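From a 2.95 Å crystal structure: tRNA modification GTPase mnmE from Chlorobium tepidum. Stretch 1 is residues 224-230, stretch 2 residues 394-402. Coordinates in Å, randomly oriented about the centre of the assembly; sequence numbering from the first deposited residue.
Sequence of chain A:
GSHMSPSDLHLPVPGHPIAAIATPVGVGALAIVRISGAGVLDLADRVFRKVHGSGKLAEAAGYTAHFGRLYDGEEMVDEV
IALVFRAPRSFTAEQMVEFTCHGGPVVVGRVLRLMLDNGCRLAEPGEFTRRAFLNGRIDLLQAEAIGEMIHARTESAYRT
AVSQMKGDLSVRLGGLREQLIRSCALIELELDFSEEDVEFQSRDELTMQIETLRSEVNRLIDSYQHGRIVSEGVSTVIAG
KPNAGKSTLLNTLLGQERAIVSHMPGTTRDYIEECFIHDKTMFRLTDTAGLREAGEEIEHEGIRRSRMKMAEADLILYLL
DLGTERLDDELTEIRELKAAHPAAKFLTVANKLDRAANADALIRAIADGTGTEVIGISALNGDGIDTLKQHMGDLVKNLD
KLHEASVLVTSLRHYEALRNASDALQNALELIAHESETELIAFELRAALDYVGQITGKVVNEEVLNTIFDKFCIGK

Stretch 1 (224-230) YQHGRIV
Stretch 2 (394-402) DLVKNLDKL

This is a small helix-against-turn contact in which one histidine and one isoleucine, a turn apart on the same helix face, meet a chain that leaves its helical conformation: a greasy cluster with a single weak polar tie.

Residues 224-230 lie within a longer helix, with phi/psi near -60/-45 except at Tyr224 (-59/-27) and His226 (-74/-42); it is kinked where the N of Gln225 and of His226 has no bond to the turn before. Bonds run from Arg228 N to Tyr224 O (2.9 Å) and from Val230 N to His226 O (3.1 Å). In the second stretch, a weakly bonded helix covers about 394-397; Asn398 N still reaches Asp394 O at 3.1 Å. The chain then opens, with phi/psi of -96/92 at Asn398, -148/-86 at Leu399, -167/-85 at Asp400 and 61/102 at Lys401. The register is set by His226 and Lys401, whose CA atoms stand 7.2 Å apart. The order of contacts reverses: Ile229 meets Leu395, Val396 and Leu399, and His226 reaches on to Asp400 and Lys401.

Gln225, His226 and Ile229 point their CA-to-CB bonds toward the second stretch, the i to i+3 spacing placing His226 and Ile229 side by side. Ile229 (m, t) is the apolar anchor. Its CG2 meets Val396 CG1 at 3.6 Å (Val396 chi1 m), while its CD1 lies 3.8 Å from Leu399 CD1 and 4.1 Å from Leu395 CD2. The CA-to-CB bond of Leu399 (m, t) points toward the helix; that of Leu395 (chi1 t, chi2 143°) starts sideways, but its end comes nearer.

His226, with chi1 -86° and chi2 -70°, sends its imidazole to the loop. Asp400 N, at the ring edge, donates a weak hydrogen bond to His226 NE2 (3.3 Å, 133°), so NE2 serves as acceptor there. Lys401 N comes closer to His226 NE2, at 3.1 Å, yet its angle is too poor for a bond. Leu399 CB packs 3.3 Å from His226 NE2. The CA-to-CB bond of Lys401 (chi1 123°, chi2 -99°) points sideways, and the end of its side chain leads away.

The rule is economical: branched aliphatic side chains meet, and a backbone NH in the loop, that of Asp400, donates weakly to one ring nitrogen.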

# COMPACT_ATOMS: atom_id res chain seq x y z
N TYR A 224 10.68 31.96 0.96
CA TYR A 224 9.41 31.39 1.41
C TYR A 224 8.25 31.66 0.46
O TYR A 224 7.29 30.89 0.40
CB TYR A 224 9.07 31.88 2.83
CG TYR A 224 7.77 31.34 3.37
CD1 TYR A 224 6.71 32.19 3.66
CD2 TYR A 224 7.59 29.97 3.58
CE1 TYR A 224 5.51 31.70 4.16
CE2 TYR A 224 6.39 29.46 4.08
CZ TYR A 224 5.36 30.34 4.37
OH TYR A 224 4.17 29.85 4.86
N GLN A 225 8.35 32.76 -0.30
CA GLN A 225 7.35 33.11 -1.30
C GLN A 225 7.28 32.03 -2.39
O GLN A 225 6.18 31.58 -2.74
CB GLN A 225 7.68 34.48 -1.92
CG GLN A 225 6.45 35.32 -2.28
CD GLN A 225 5.88 36.11 -1.10
OE1 GLN A 225 5.82 35.61 0.03
NE2 GLN A 225 5.46 37.34 -1.36
N HIS A 226 8.44 31.61 -2.89
CA HIS A 226 8.53 30.50 -3.84
C HIS A 226 8.31 29.16 -3.14
O HIS A 226 7.63 28.28 -3.66
CB HIS A 226 9.89 30.48 -4.55
CG HIS A 226 9.95 31.35 -5.76
ND1 HIS A 226 9.27 31.06 -6.92
CD2 HIS A 226 10.63 32.51 -5.99
CE1 HIS A 226 9.52 32.00 -7.82
NE2 HIS A 226 10.34 32.89 -7.28
N GLY A 227 8.91 29.03 -1.95
CA GLY A 227 8.91 27.80 -1.17
C GLY A 227 7.54 27.26 -0.83
O GLY A 227 7.27 26.08 -1.03
N ARG A 228 6.67 28.13 -0.32
CA ARG A 228 5.29 27.75 0.04
C ARG A 228 4.54 27.19 -1.17
O ARG A 228 3.77 26.23 -1.04
CB ARG A 228 4.54 28.94 0.64
CG ARG A 228 3.41 28.55 1.59
CD ARG A 228 2.46 29.70 1.88
NE ARG A 228 1.53 29.93 0.77
CZ ARG A 228 0.61 30.89 0.73
NH1 ARG A 228 0.46 31.73 1.75
NH2 ARG A 228 -0.18 31.00 -0.33
N ILE A 229 4.77 27.80 -2.33
CA ILE A 229 4.19 27.34 -3.59
C ILE A 229 4.66 25.93 -3.93
O ILE A 229 3.85 25.07 -4.27
CB ILE A 229 4.52 28.33 -4.74
CG1 ILE A 229 3.63 29.57 -4.63
CG2 ILE A 229 4.35 27.66 -6.10
CD1 ILE A 229 4.15 30.78 -5.38
N VAL A 230 5.97 25.70 -3.83
CA VAL A 230 6.54 24.39 -4.13
C VAL A 230 6.05 23.32 -3.15
O VAL A 230 5.68 22.22 -3.55
CB VAL A 230 8.09 24.43 -4.15
CG1 VAL A 230 8.65 23.08 -4.49
CG2 VAL A 230 8.59 25.45 -5.15
N ASP A 394 1.09 31.50 -15.05
CA ASP A 394 1.82 32.76 -15.08
C ASP A 394 2.30 33.20 -13.70
O ASP A 394 3.34 33.86 -13.59
CB ASP A 394 0.96 33.88 -15.69
CG ASP A 394 0.76 33.72 -17.20
OD1 ASP A 394 1.44 32.87 -17.82
OD2 ASP A 394 -0.07 34.47 -17.75
N LEU A 395 1.54 32.85 -12.67
CA LEU A 395 1.82 33.29 -11.30
C LEU A 395 3.23 32.90 -10.82
O LEU A 395 3.95 33.75 -10.29
CB LEU A 395 0.75 32.76 -10.33
CG LEU A 395 0.71 33.39 -8.93
CD1 LEU A 395 -0.72 33.53 -8.46
CD2 LEU A 395 1.52 32.59 -7.91
N VAL A 396 3.60 31.64 -11.00
CA VAL A 396 4.92 31.15 -10.58
C VAL A 396 6.05 31.73 -11.43
O VAL A 396 7.14 32.01 -10.91
CB VAL A 396 5.01 29.60 -10.55
CG1 VAL A 396 4.15 29.04 -9.44
CG2 VAL A 396 4.65 28.97 -11.91
N LYS A 397 5.77 31.91 -12.72
CA LYS A 397 6.76 32.40 -13.67
C LYS A 397 7.22 33.81 -13.30
O LYS A 397 8.41 34.11 -13.36
CB LYS A 397 6.17 32.38 -15.09
CG LYS A 397 7.11 31.85 -16.18
CD LYS A 397 7.42 30.34 -16.03
CE LYS A 397 6.16 29.46 -15.99
NZ LYS A 397 5.28 29.61 -17.19
N ASN A 398 6.27 34.65 -12.91
CA ASN A 398 6.55 36.02 -12.50
C ASN A 398 6.67 36.15 -10.98
O ASN A 398 5.68 36.36 -10.29
CB ASN A 398 5.47 36.98 -13.02
CG ASN A 398 5.40 37.03 -14.54
OD1 ASN A 398 5.68 36.04 -15.22
ND2 ASN A 398 5.02 38.18 -15.07
N LEU A 399 7.90 36.02 -10.47
CA LEU A 399 8.17 36.20 -9.04
C LEU A 399 9.57 36.77 -8.77
O LEU A 399 9.72 37.99 -8.65
CB LEU A 399 7.92 34.91 -8.25
CG LEU A 399 6.48 34.55 -7.84
CD1 LEU A 399 6.35 33.06 -7.51
CD2 LEU A 399 5.99 35.40 -6.67
N ASP A 400 10.57 35.90 -8.67
CA ASP A 400 11.94 36.30 -8.34
C ASP A 400 12.95 35.18 -8.61
O ASP A 400 13.56 35.13 -9.68
CB ASP A 400 12.02 36.77 -6.88
CG ASP A 400 13.33 37.45 -6.56
OD1 ASP A 400 13.62 38.51 -7.16
OD2 ASP A 400 14.07 36.94 -5.69
N LYS A 401 13.11 34.30 -7.62
CA LYS A 401 14.02 33.13 -7.66
C LYS A 401 15.53 33.46 -7.84
O LYS A 401 15.99 33.78 -8.94
CB LYS A 401 13.47 32.02 -8.59
CG LYS A 401 14.35 31.53 -9.75
CD LYS A 401 13.92 32.19 -11.05
CE LYS A 401 14.68 31.64 -12.25
NZ LYS A 401 14.26 32.31 -13.51
N LEU A 402 16.26 33.38 -6.72
CA LEU A 402 17.72 33.57 -6.71
C LEU A 402 18.44 32.44 -7.47
O LEU A 402 17.80 31.49 -7.93
CB LEU A 402 18.26 33.66 -5.27
CG LEU A 402 18.93 34.97 -4.84
CD1 LEU A 402 18.68 35.25 -3.36
CD2 LEU A 402 20.44 34.95 -5.14